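Local coordinates for protein 3-Hydroxyacyl-CoA dehydrogenase (Ralstonia eutropha H16, PDB 4PZC) that probably catalyses the NAD-dependent oxidation of (S)-3-hydroxyacyl-CoA substrates such as (S)-3-hydroxybutyryl-CoA to the 3-oxo form, at residues G7-G12 with D84-A89; I113-T118 with R135-H140; L150-R155 with F187-I192; M196-F201 with R257-M262. All blocks are in the same frame, centred on the assembly; numbering follows the deposited sequence.

Interaction 1: residues G7-G12 with D84-A89; sequences GIVGAG and DIVIEA
V9 packs over V86 and E88 on one face of two parallel strands, 7-9 and 85-88, whose axes approach to 4.3 Å at an angle of 20°. Its CB starts above the neighbouring backbone, with V9 CB 4.1 Å from E88 CA. From there V9 CG2 lies anti to its own carbonyl carbon and turns back along the strand until V9 CG2 and V86 CG1 stand 4.2 Å apart. Beyond the strand pair the V9 side chain also packs on A90 and on I100 and I104 of helix 94-107. That V86 methyl, anti to the backbone N, also rests on the backbone of G7, with V86 CG1 4.0 Å from G7 C. On the other face I8 and I87 sit side by side against helix 13-23.

Three bonds make a regular parallel ladder: I87 N donates to G7 O, V9 N to I87 O at 2.9 Å, and A89 N to V9 O at 2.8 Å. I8 turns its own N and O the other way, to V30 and V32 of strand 28-32. This is the central strand pair of a Rossmann fold, and G10, A11 and G12 after the first strand belong to a GxGxxG turn predicted to bind NAD. G10 has a positive phi of 106°, a backbone shape suited to glycine, and G12 occupies the N-cap position of the following helix. Past A89, whose CB lies 3.5 Å from V9 O, the second strand also gives way to loop; E88 sends its carboxylate to K97, S116 and the backbone N of A90 and T91.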
loop_
_atom_site.group_PDB
_atom_site.type_symbol
_atom_site.label_atom_id
_atom_site.label_comp_id
_atom_site.label_asym_id
_atom_site.label_seq_id
_atom_site.Cartn_x
_atom_site.Cartn_y
_atom_site.Cartn_z
ATOM N N GLY A 7 14.883 19.413 24.415
ATOM C CA GLY A 7 15.728 18.299 24.831
ATOM C C GLY A 7 15.653 17.124 23.859
ATOM O O GLY A 7 14.590 16.832 23.301
ATOM N N ILE A 8 16.796 16.475 23.635
ATOM C CA ILE A 8 16.855 15.203 22.916
ATOM C C ILE A 8 17.781 14.251 23.651
ATOM O O ILE A 8 18.945 14.583 23.865
ATOM C CB ILE A 8 17.403 15.378 21.497
ATOM C CG1 ILE A 8 16.457 16.265 20.697
ATOM C CG2 ILE A 8 17.572 14.018 20.817
ATOM C CD1 ILE A 8 16.841 16.440 19.245
ATOM N N VAL A 9 17.276 13.082 24.033
ATOM C CA VAL A 9 18.161 12.029 24.516
ATOM C C VAL A 9 18.394 11.063 23.379
ATOM O O VAL A 9 17.445 10.524 22.819
ATOM C CB VAL A 9 17.607 11.275 25.745
ATOM C CG1 VAL A 9 18.477 10.066 26.074
ATOM C CG2 VAL A 9 17.539 12.193 26.957
ATOM N N GLY A 10 19.663 10.832 23.063
ATOM C CA GLY A 10 20.040 9.975 21.953
ATOM C C GLY A 10 20.536 10.832 20.812
ATOM O O GLY A 10 19.847 11.750 20.361
ATOM N N ALA A 11 21.748 10.539 20.361
ATOM C CA ALA A 11 22.365 11.248 19.255
ATOM C C ALA A 11 22.572 10.336 18.043
ATOM O O ALA A 11 23.268 10.722 17.107
ATOM C CB ALA A 11 23.691 11.830 19.704
ATOM N N GLY A 12 21.971 9.143 18.056
ATOM C CA GLY A 12 21.957 8.251 16.887
ATOM C C GLY A 12 21.073 8.792 15.773
ATOM O O GLY A 12 20.785 9.984 15.712
ATOM N N ASP A 84 12.441 23.127 27.228
ATOM C CA ASP A 84 10.970 23.201 27.308
ATOM C C ASP A 84 10.340 21.802 27.298
ATOM O O ASP A 84 9.301 21.582 27.904
ATOM C CB ASP A 84 10.393 24.033 26.144
ATOM C CG ASP A 84 11.060 25.413 26.006
ATOM O OD1 ASP A 84 11.403 26.043 27.030
ATOM O OD2 ASP A 84 11.249 25.871 24.859
ATOM N N ILE A 85 10.992 20.862 26.618
ATOM C CA ILE A 85 10.466 19.512 26.404
ATOM C C ILE A 85 11.605 18.560 25.997
ATOM O O ILE A 85 12.578 18.980 25.347
ATOM C CB ILE A 85 9.396 19.522 25.294
ATOM C CG1 ILE A 85 9.111 18.107 24.782
ATOM C CG2 ILE A 85 9.860 20.374 24.118
ATOM C CD1 ILE A 85 7.885 18.001 23.902
ATOM N N VAL A 86 11.468 17.282 26.358
ATOM C CA VAL A 86 12.498 16.282 26.090
ATOM C C VAL A 86 11.980 15.068 25.298
ATOM O O VAL A 86 10.979 14.441 25.665
ATOM C CB VAL A 86 13.124 15.791 27.406
ATOM C CG1 VAL A 86 14.475 15.130 27.143
ATOM C CG2 VAL A 86 13.282 16.954 28.382
ATOM N N ILE A 87 12.697 14.734 24.225
ATOM C CA ILE A 87 12.340 13.647 23.338
ATOM C C ILE A 87 13.369 12.565 23.528
ATOM O O ILE A 87 14.517 12.713 23.085
ATOM C CB ILE A 87 12.394 14.068 21.854
ATOM C CG1 ILE A 87 11.324 15.117 21.536
ATOM C CG2 ILE A 87 12.223 12.851 20.944
ATOM C CD1 ILE A 87 11.547 15.816 20.211
ATOM N N GLU A 88 12.970 11.483 24.191
ATOM C CA GLU A 88 13.840 10.335 24.294
ATOM C C GLU A 88 13.766 9.656 22.953
ATOM O O GLU A 88 12.683 9.399 22.433
ATOM C CB GLU A 88 13.448 9.387 25.427
ATOM C CG GLU A 88 14.331 8.136 25.484
ATOM C CD GLU A 88 13.925 7.109 24.461
ATOM O OE1 GLU A 88 12.809 6.588 24.624
ATOM O OE2 GLU A 88 14.680 6.856 23.487
ATOM N N ALA A 89 14.944 9.377 22.409
ATOM C CA ALA A 89 15.086 8.901 21.050
ATOM C C ALA A 89 16.318 8.004 20.993
ATOM O O ALA A 89 17.067 7.991 20.018
ATOM C CB ALA A 89 15.225 10.091 20.109
#

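Interaction 2: residues I113-T118 with R135-H140; sequences IIASNT and RFIGMH
M139 O is gripped from the T118 end of the neighbouring strand by two N-H groups. T118 N lies 3.0 Å from M139 O, and N117 ND2 adds a weak bond to the same oxygen at 2.9 Å. N117 can do this because its CG is anti to the backbone N (chi1 177°), which carries the amide over toward the M139-H140 peptide. Further back the parallel ladder is regular: S116 O takes M139 N in an almost straight bond (169°), S116 N binds I137 O, and I114 uses its N for R135 O and its O for I137 N.

One face is built round F136. Its ring reaches across to the other strand, with F136 CD1 3.8 Å from I114 CG2 and F136 CZ 3.6 Å from S116 CB. On the opposite face A115 CB touches two side chains: I137 CG2 at 3.6 Å and M139 SD at 3.7 Å. At the start of the pair R135 lays the edge of its guanidinium against I113, NH1 of R135 coming 3.6 Å from I113 CG1.

H140, the last residue of this segment, is predicted to be important for catalysis. The hydroxyls of S116 and T118 bond beyond the pair, to E88 and to the NAD-binding E92 respectively. The two strands belong to a beta-alpha-beta unit with helix 123-127, which covers F136; helix 94-107 packs on I114 and S116, helix 161-173 on I113 and I137, and strands 85-88 and 150-155 continue the sheet on either side.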
loop_
_atom_site.group_PDB
_atom_site.type_symbol
_atom_site.label_atom_id
_atom_site.label_comp_id
_atom_site.label_asym_id
_atom_site.label_seq_id
_atom_site.Cartn_x
_atom_site.Cartn_y
_atom_site.Cartn_z
ATOM N N ILE A 113 7.385 18.817 29.321
ATOM C CA ILE A 113 6.842 17.634 28.645
ATOM C C ILE A 113 7.928 16.648 28.273
ATOM O O ILE A 113 8.945 17.030 27.726
ATOM C CB ILE A 113 6.138 18.027 27.329
ATOM C CG1 ILE A 113 4.899 18.884 27.626
ATOM C CG2 ILE A 113 5.785 16.793 26.485
ATOM C CD1 ILE A 113 4.371 19.638 26.422
ATOM N N ILE A 114 7.678 15.380 28.551
ATOM C CA ILE A 114 8.543 14.290 28.146
ATOM C C ILE A 114 7.827 13.479 27.065
ATOM O O ILE A 114 6.762 12.899 27.303
ATOM C CB ILE A 114 8.860 13.364 29.338
ATOM C CG1 ILE A 114 9.530 14.159 30.482
ATOM C CG2 ILE A 114 9.724 12.193 28.881
ATOM C CD1 ILE A 114 9.561 13.454 31.839
ATOM N N ALA A 115 8.409 13.452 25.875
ATOM C CA ALA A 115 7.911 12.639 24.777
ATOM C C ALA A 115 8.894 11.515 24.552
ATOM O O ALA A 115 10.078 11.685 24.812
ATOM C CB ALA A 115 7.780 13.472 23.520
ATOM N N SER A 116 8.407 10.368 24.085
ATOM C CA SER A 116 9.285 9.259 23.670
ATOM C C SER A 116 8.989 8.782 22.259
ATOM O O SER A 116 7.854 8.460 21.938
ATOM C CB SER A 116 9.160 8.073 24.611
ATOM O OG SER A 116 10.148 7.115 24.285
ATOM N N ASN A 117 10.012 8.747 21.419
ATOM C CA ASN A 117 9.884 8.232 20.067
ATOM C C ASN A 117 9.971 6.691 20.082
ATOM O O ASN A 117 10.838 6.125 20.748
ATOM C CB ASN A 117 10.985 8.825 19.204
ATOM C CG ASN A 117 10.970 8.288 17.801
ATOM O OD1 ASN A 117 11.891 7.612 17.366
ATOM N ND2 ASN A 117 9.911 8.561 17.097
ATOM N N THR A 118 9.061 6.024 19.373
ATOM C CA THR A 118 8.981 4.548 19.345
ATOM C C THR A 118 8.037 4.098 18.226
ATOM O O THR A 118 7.173 4.866 17.799
ATOM C CB THR A 118 8.487 3.962 20.699
ATOM O OG1 THR A 118 8.501 2.517 20.680
ATOM C CG2 THR A 118 7.084 4.459 21.020
ATOM N N ARG A 135 1.824 14.970 31.169
ATOM C CA ARG A 135 2.863 15.671 30.423
ATOM C C ARG A 135 3.687 14.706 29.552
ATOM O O ARG A 135 4.696 15.101 28.987
ATOM C CB ARG A 135 3.768 16.443 31.394
ATOM C CG ARG A 135 3.071 17.590 32.106
ATOM C CD ARG A 135 3.077 18.825 31.222
ATOM N NE ARG A 135 1.758 19.452 31.141
ATOM C CZ ARG A 135 1.372 20.288 30.179
ATOM N NH1 ARG A 135 2.201 20.634 29.192
ATOM N NH2 ARG A 135 0.140 20.781 30.207
ATOM N N PHE A 136 3.248 13.454 29.428
ATOM C CA PHE A 136 3.958 12.482 28.612
ATOM C C PHE A 136 3.182 12.179 27.347
ATOM O O PHE A 136 1.976 11.945 27.401
ATOM C CB PHE A 136 4.192 11.180 29.371
ATOM C CG PHE A 136 5.054 10.215 28.621
ATOM C CD1 PHE A 136 6.420 10.284 28.712
ATOM C CD2 PHE A 136 4.498 9.270 27.784
ATOM C CE1 PHE A 136 7.215 9.412 27.998
ATOM C CE2 PHE A 136 5.287 8.396 27.066
ATOM C CZ PHE A 136 6.647 8.467 27.172
ATOM N N ILE A 137 3.884 12.147 26.220
ATOM C CA ILE A 137 3.256 11.882 24.936
ATOM C C ILE A 137 4.207 11.031 24.095
ATOM O O ILE A 137 5.388 10.968 24.395
ATOM C CB ILE A 137 2.946 13.198 24.215
ATOM C CG1 ILE A 137 1.845 12.992 23.176
ATOM C CG2 ILE A 137 4.202 13.754 23.554
ATOM C CD1 ILE A 137 1.481 14.241 22.401
ATOM N N GLY A 138 3.690 10.345 23.077
ATOM C CA GLY A 138 4.507 9.512 22.183
ATOM C C GLY A 138 4.663 10.160 20.827
ATOM O O GLY A 138 3.760 10.844 20.356
ATOM N N MET A 139 5.817 9.967 20.202
ATOM C CA MET A 139 6.012 10.372 18.815
ATOM C C MET A 139 6.660 9.248 18.018
ATOM O O MET A 139 7.391 8.425 18.555
ATOM C CB MET A 139 6.866 11.618 18.744
ATOM C CG MET A 139 6.377 12.693 19.696
ATOM S SD MET A 139 7.547 14.042 19.912
ATOM C CE MET A 139 7.421 14.888 18.327
ATOM N N HIS A 140 6.355 9.201 16.734
ATOM C CA HIS A 140 6.982 8.260 15.843
ATOM C C HIS A 140 7.364 9.077 14.627
ATOM O O HIS A 140 6.507 9.437 13.817
ATOM C CB HIS A 140 6.025 7.097 15.510
ATOM C CG HIS A 140 6.589 6.079 14.557
ATOM N ND1 HIS A 140 7.764 5.404 14.794
ATOM C CD2 HIS A 140 6.124 5.609 13.377
ATOM C CE1 HIS A 140 8.016 4.584 13.788
ATOM N NE2 HIS A 140 7.032 4.685 12.917
#

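Interaction 3: residues L150-R155 with F187-I192; sequences LVELIR and FVVNRI
E152 and I154, alternate residues of strand 150-155, point at F187 to V189, where loop turns into helix 189-205, with E152 CA and V188 CA 7.7 Å apart. No backbone bonds join the two segments; side chains carry the contact.

E152 is the main one. Its chain runs extended beyond CG (chi2 -172°), delivering the carboxylate to the start of the helix. There OE2 accepts two backbone N-H groups from opposite faces of the carboxylate plane: V189 N lies on the syn side at 2.8 Å in a nearly straight bond, and V188 N comes from above the plane, 3.2 Å from E152 OE2. The other oxygen works through water: the water donates to E152 OE1 at 2.8 Å and accepts from N190 N. Three successive amides of the helix start are thus tied to one carboxylate.

F187 fills the flank. E152 OE1 sits at the edge of its ring, in plane, 3.7 Å from F187 CD2, while I154 lies across one face in a CH-pi contact, its CG1 4.1 Å from the ring centroid. I154 CG2 also meets F187 CE1 at 3.9 Å.

The contact joins the NAD-binding domain to the C-terminal domain, and V188 and V189 also pack on the second subunit. E152 touches H140, which is predicted to matter for catalysis, and the pair is consistent with the His-Glu dyad of this family. Both oxygens are held by the amides at the start of helix 189-205, one directly and one through water, which would restrict rotation of the carboxylate beside that histidine.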
loop_
_atom_site.group_PDB
_atom_site.type_symbol
_atom_site.label_atom_id
_atom_site.label_comp_id
_atom_site.label_asym_id
_atom_site.label_seq_id
_atom_site.Cartn_x
_atom_site.Cartn_y
_atom_site.Cartn_z
ATOM N N LEU A 150 6.301 13.785 8.291
ATOM C CA LEU A 150 5.247 13.402 9.239
ATOM C C LEU A 150 5.684 12.671 10.498
ATOM O O LEU A 150 6.766 12.057 10.576
ATOM C CB LEU A 150 4.172 12.570 8.549
ATOM C CG LEU A 150 4.429 11.080 8.253
ATOM C CD1 LEU A 150 5.912 10.737 8.038
ATOM C CD2 LEU A 150 3.763 10.205 9.318
ATOM N N VAL A 151 4.802 12.754 11.482
ATOM C CA VAL A 151 4.995 12.119 12.764
ATOM C C VAL A 151 3.661 11.593 13.266
ATOM O O VAL A 151 2.598 12.241 13.077
ATOM C CB VAL A 151 5.474 13.121 13.813
ATOM C CG1 VAL A 151 6.063 12.386 15.007
ATOM C CG2 VAL A 151 6.486 14.064 13.205
ATOM N N GLU A 152 3.718 10.436 13.916
ATOM C CA GLU A 152 2.561 9.950 14.593
ATOM C C GLU A 152 2.664 10.513 15.986
ATOM O O GLU A 152 3.699 10.395 16.626
ATOM C CB GLU A 152 2.502 8.424 14.601
ATOM C CG GLU A 152 2.544 7.811 13.208
ATOM C CD GLU A 152 2.299 6.309 13.197
ATOM O OE1 GLU A 152 3.134 5.514 13.699
ATOM O OE2 GLU A 152 1.257 5.917 12.643
ATOM N N LEU A 153 1.591 11.160 16.433
ATOM C CA LEU A 153 1.503 11.716 17.769
ATOM C C LEU A 153 0.626 10.766 18.494
ATOM O O LEU A 153 -0.512 10.571 18.111
ATOM C CB LEU A 153 0.848 13.087 17.744
ATOM C CG LEU A 153 1.562 14.157 16.913
ATOM C CD1 LEU A 153 0.770 15.466 16.959
ATOM C CD2 LEU A 153 3.001 14.355 17.394
ATOM N N ILE A 154 1.161 10.135 19.521
ATOM C CA ILE A 154 0.463 9.039 20.126
ATOM C C ILE A 154 0.145 9.346 21.577
ATOM O O ILE A 154 1.033 9.527 22.423
ATOM C CB ILE A 154 1.240 7.748 20.033
ATOM C CG1 ILE A 154 1.738 7.533 18.603
ATOM C CG2 ILE A 154 0.344 6.610 20.488
ATOM C CD1 ILE A 154 3.247 7.615 18.418
ATOM N N ARG A 155 -1.142 9.421 21.856
ATOM C CA ARG A 155 -1.568 9.803 23.159
ATOM C C ARG A 155 -1.626 8.559 23.954
ATOM O O ARG A 155 -2.285 7.592 23.574
ATOM C CB ARG A 155 -2.930 10.468 23.099
ATOM C CG ARG A 155 -2.820 11.859 22.541
ATOM C CD ARG A 155 -4.138 12.609 22.497
ATOM N NE ARG A 155 -4.667 12.948 23.823
ATOM C CZ ARG A 155 -5.418 14.018 24.074
ATOM N NH1 ARG A 155 -5.702 14.893 23.104
ATOM N NH2 ARG A 155 -5.868 14.237 25.304
ATOM N N PHE A 187 -0.008 1.624 16.193
ATOM C CA PHE A 187 -0.532 2.948 15.935
ATOM C C PHE A 187 -1.279 2.926 14.609
ATOM O O PHE A 187 -2.153 2.092 14.426
ATOM C CB PHE A 187 0.605 3.971 15.998
ATOM C CG PHE A 187 1.511 3.759 17.185
ATOM C CD1 PHE A 187 0.979 3.374 18.417
ATOM C CD2 PHE A 187 2.894 3.903 17.067
ATOM C CE1 PHE A 187 1.803 3.140 19.499
ATOM C CE2 PHE A 187 3.726 3.666 18.151
ATOM C CZ PHE A 187 3.182 3.284 19.364
ATOM N N VAL A 188 -0.960 3.813 13.688
ATOM C CA VAL A 188 -1.696 3.862 12.457
ATOM C C VAL A 188 -0.858 3.283 11.335
ATOM O O VAL A 188 -1.285 2.324 10.680
ATOM C CB VAL A 188 -2.171 5.306 12.150
ATOM C CG1 VAL A 188 -2.361 5.544 10.662
ATOM C CG2 VAL A 188 -3.486 5.597 12.870
ATOM N N VAL A 189 0.329 3.839 11.096
ATOM C CA VAL A 189 1.055 3.468 9.886
ATOM C C VAL A 189 1.397 2.014 9.838
ATOM O O VAL A 189 0.988 1.327 8.907
ATOM C CB VAL A 189 2.285 4.323 9.619
ATOM C CG1 VAL A 189 3.298 3.572 8.768
ATOM C CG2 VAL A 189 1.843 5.581 8.891
ATOM N N ASN A 190 2.142 1.534 10.818
ATOM C CA ASN A 190 2.583 0.128 10.788
ATOM C C ASN A 190 1.402 -0.797 10.913
ATOM O O ASN A 190 1.350 -1.824 10.236
ATOM C CB ASN A 190 3.663 -0.160 11.855
ATOM C CG ASN A 190 5.016 0.480 11.512
ATOM O OD1 ASN A 190 5.780 0.843 12.398
ATOM N ND2 ASN A 190 5.302 0.636 10.222
ATOM N N ARG A 191 0.424 -0.392 11.716
ATOM C CA ARG A 191 -0.784 -1.198 11.920
ATOM C C ARG A 191 -1.452 -1.613 10.641
ATOM O O ARG A 191 -1.891 -2.769 10.522
ATOM C CB ARG A 191 -1.829 -0.487 12.765
ATOM C CG ARG A 191 -2.747 -1.451 13.516
ATOM C CD ARG A 191 -3.962 -1.768 12.698
ATOM N NE ARG A 191 -4.978 -2.610 13.322
ATOM C CZ ARG A 191 -5.834 -2.207 14.256
ATOM N NH1 ARG A 191 -5.758 -0.995 14.820
ATOM N NH2 ARG A 191 -6.757 -3.055 14.660
ATOM N N ILE A 192 -1.552 -0.727 9.672
ATOM C CA ILE A 192 -2.116 -1.219 8.434
ATOM C C ILE A 192 -1.078 -1.617 7.376
ATOM O O ILE A 192 -1.251 -2.637 6.699
ATOM C CB ILE A 192 -3.302 -0.367 7.965
ATOM C CG1 ILE A 192 -2.903 1.029 7.541
ATOM C CG2 ILE A 192 -4.294 -0.299 9.124
ATOM C CD1 ILE A 192 -3.792 2.128 8.141
HETATM O O HOH W 1 2.837 2.752 13.252
#

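Interaction 4: residues M196-F201 with R257-M262; sequences MINEAF and RPAMLM
M262 runs straight out from its helix, CG anti to the backbone N (chi1 -176°) and the chain extended to SD, then bends at chi3 (-68°) so that its terminal methyl falls over the ring of F201. That methyl, M262 CE, stands 4.2 Å from the centroid of the F201 ring in a CH-pi contact, and comes to 3.8 Å from F201 CD1. The sulfur is farther off, with M262 SD 5.3 Å from the same centroid, which makes the pair a Met-aromatic contact led by the methyl. The base of M262 joins in too: M262 CB lies 3.8 Å from F201 CD2, and the two side chains cross at about a right angle.

A259, at the N-cap position of helix 260-268, packs at the base of the phenylalanine: its CB meets F201 CB at 3.4 Å. One turn earlier N198 lays its side chain along the backbone of R257 to A259, where M262 also reaches it. L261 makes a looser approach, its CD2 4.3 Å from F201 O.

The contact thus seats the first turn of helix 260-268 on helix 189-205 within the C-terminal domain. Helices 228-235 and 237-251 pack round F201 as well, through L229, A232 and L237, and M244 of helix 237-251 touches N198. E199 turns from this contact to the second subunit, forming salt bridges with its K255 and R191.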
loop_
_atom_site.group_PDB
_atom_site.type_symbol
_atom_site.label_atom_id
_atom_site.label_comp_id
_atom_site.label_asym_id
_atom_site.label_seq_id
_atom_site.Cartn_x
_atom_site.Cartn_y
_atom_site.Cartn_z
ATOM N N MET A 196 -0.157 -5.903 5.702
ATOM C CA MET A 196 -0.195 -6.010 4.245
ATOM C C MET A 196 1.060 -6.721 3.767
ATOM O O MET A 196 0.963 -7.638 2.966
ATOM C CB MET A 196 -0.262 -4.651 3.587
ATOM C CG MET A 196 -0.488 -4.736 2.101
ATOM S SD MET A 196 0.025 -3.209 1.297
ATOM C CE MET A 196 1.750 -3.606 1.027
ATOM N N ILE A 197 2.214 -6.294 4.288
ATOM C CA ILE A 197 3.487 -6.913 3.962
ATOM C C ILE A 197 3.445 -8.402 4.318
ATOM O O ILE A 197 3.759 -9.268 3.496
ATOM C CB ILE A 197 4.665 -6.311 4.740
ATOM C CG1 ILE A 197 4.741 -4.772 4.605
ATOM C CG2 ILE A 197 5.955 -6.981 4.281
ATOM C CD1 ILE A 197 4.897 -4.298 3.180
ATOM N N ASN A 198 3.046 -8.699 5.542
ATOM C CA ASN A 198 2.732 -10.070 5.909
ATOM C C ASN A 198 1.880 -10.866 4.906
ATOM O O ASN A 198 2.186 -12.043 4.584
ATOM C CB ASN A 198 1.977 -10.098 7.219
ATOM C CG ASN A 198 2.269 -11.332 7.984
ATOM O OD1 ASN A 198 1.376 -11.989 8.498
ATOM N ND2 ASN A 198 3.572 -11.661 8.071
ATOM N N GLU A 199 0.788 -10.253 4.426
ATOM C CA GLU A 199 -0.066 -10.982 3.484
ATOM C C GLU A 199 0.739 -11.376 2.272
ATOM O O GLU A 199 0.551 -12.452 1.751
ATOM C CB GLU A 199 -1.298 -10.189 3.047
ATOM C CG GLU A 199 -2.430 -11.098 2.574
ATOM C CD GLU A 199 -3.012 -11.968 3.689
ATOM O OE1 GLU A 199 -2.792 -11.647 4.872
ATOM O OE2 GLU A 199 -3.697 -12.974 3.383
ATOM N N ALA A 200 1.621 -10.487 1.822
ATOM C CA ALA A 200 2.505 -10.795 0.717
ATOM C C ALA A 200 3.287 -12.052 1.016
ATOM O O ALA A 200 3.334 -12.949 0.182
ATOM C CB ALA A 200 3.459 -9.659 0.425
ATOM N N PHE A 201 3.886 -12.146 2.202
ATOM C CA PHE A 201 4.674 -13.344 2.512
ATOM C C PHE A 201 3.775 -14.571 2.438
ATOM O O PHE A 201 4.202 -15.625 1.923
ATOM C CB PHE A 201 5.423 -13.245 3.845
ATOM C CG PHE A 201 6.719 -12.533 3.728
ATOM C CD1 PHE A 201 6.763 -11.151 3.603
ATOM C CD2 PHE A 201 7.905 -13.234 3.676
ATOM C CE1 PHE A 201 7.978 -10.473 3.475
ATOM C CE2 PHE A 201 9.126 -12.576 3.533
ATOM C CZ PHE A 201 9.162 -11.197 3.445
ATOM N N ARG A 257 -1.309 -13.402 12.959
ATOM C CA ARG A 257 -0.297 -14.465 12.765
ATOM C C ARG A 257 0.831 -14.031 11.857
ATOM O O ARG A 257 0.579 -13.655 10.715
ATOM C CB ARG A 257 -0.915 -15.616 11.983
ATOM C CG ARG A 257 -1.510 -16.766 12.758
ATOM C CD ARG A 257 -2.202 -17.704 11.754
ATOM N NE ARG A 257 -3.439 -17.122 11.249
ATOM C CZ ARG A 257 -4.171 -17.593 10.246
ATOM N NH1 ARG A 257 -3.790 -18.659 9.562
ATOM N NH2 ARG A 257 -5.305 -16.967 9.914
ATOM N N PRO A 258 2.070 -14.098 12.319
ATOM C CA PRO A 258 3.135 -13.956 11.308
ATOM C C PRO A 258 3.098 -14.997 10.177
ATOM O O PRO A 258 2.766 -16.182 10.407
ATOM C CB PRO A 258 4.448 -14.110 12.125
ATOM C CG PRO A 258 4.019 -14.139 13.544
ATOM C CD PRO A 258 2.563 -13.768 13.651
ATOM N N ALA A 259 3.479 -14.551 8.980
ATOM C CA ALA A 259 3.606 -15.440 7.809
ATOM C C ALA A 259 4.741 -16.421 8.040
ATOM O O ALA A 259 5.845 -15.996 8.385
ATOM C CB ALA A 259 3.858 -14.635 6.536
ATOM N N MET A 260 4.454 -17.713 7.886
ATOM C CA MET A 260 5.427 -18.752 8.196
ATOM C C MET A 260 6.730 -18.605 7.404
ATOM O O MET A 260 7.813 -18.780 7.962
ATOM C CB MET A 260 4.849 -20.135 7.940
ATOM C CG MET A 260 3.778 -20.579 8.910
ATOM S SD MET A 260 4.337 -20.699 10.622
ATOM C CE MET A 260 3.744 -19.130 11.229
ATOM N N LEU A 261 6.629 -18.277 6.116
ATOM C CA LEU A 261 7.822 -18.043 5.306
ATOM C C LEU A 261 8.599 -16.898 5.919
ATOM O O LEU A 261 9.811 -16.946 6.003
ATOM C CB LEU A 261 7.464 -17.755 3.856
ATOM C CG LEU A 261 8.600 -17.685 2.810
ATOM C CD1 LEU A 261 9.537 -18.898 2.761
ATOM C CD2 LEU A 261 8.014 -17.466 1.417
ATOM N N MET A 262 7.919 -15.875 6.398
ATOM C CA MET A 262 8.629 -14.804 7.096
ATOM C C MET A 262 9.358 -15.343 8.327
ATOM O O MET A 262 10.467 -14.906 8.606
ATOM C CB MET A 262 7.702 -13.642 7.484
ATOM C CG MET A 262 8.436 -12.469 8.136
ATOM S SD MET A 262 7.334 -11.182 8.817
ATOM C CE MET A 262 6.634 -10.526 7.300
#

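The four contacts come in series along the chain. Interactions 1 and 2 lie in the NAD-binding domain, their centres about 10 Å apart, and touch because strands 85-88 and 113-117 are neighbours in its sheet. Interaction 2 leads to interaction 3, about 12 Å away between centres, through adjacent strands 136-141 and 150-155. Interaction 3 leaves the sheet for the start of helix 189-205, and interaction 4 uses that helix further on, its centre about 21 Å from that of interaction 3. Interactions 1 and 4 lie about 34 Å apart between centres. The sequence therefore runs from the predicted cofactor loop, past the predicted catalytic histidine, to the helical domain, where interactions 3 and 4 both touch the second subunit.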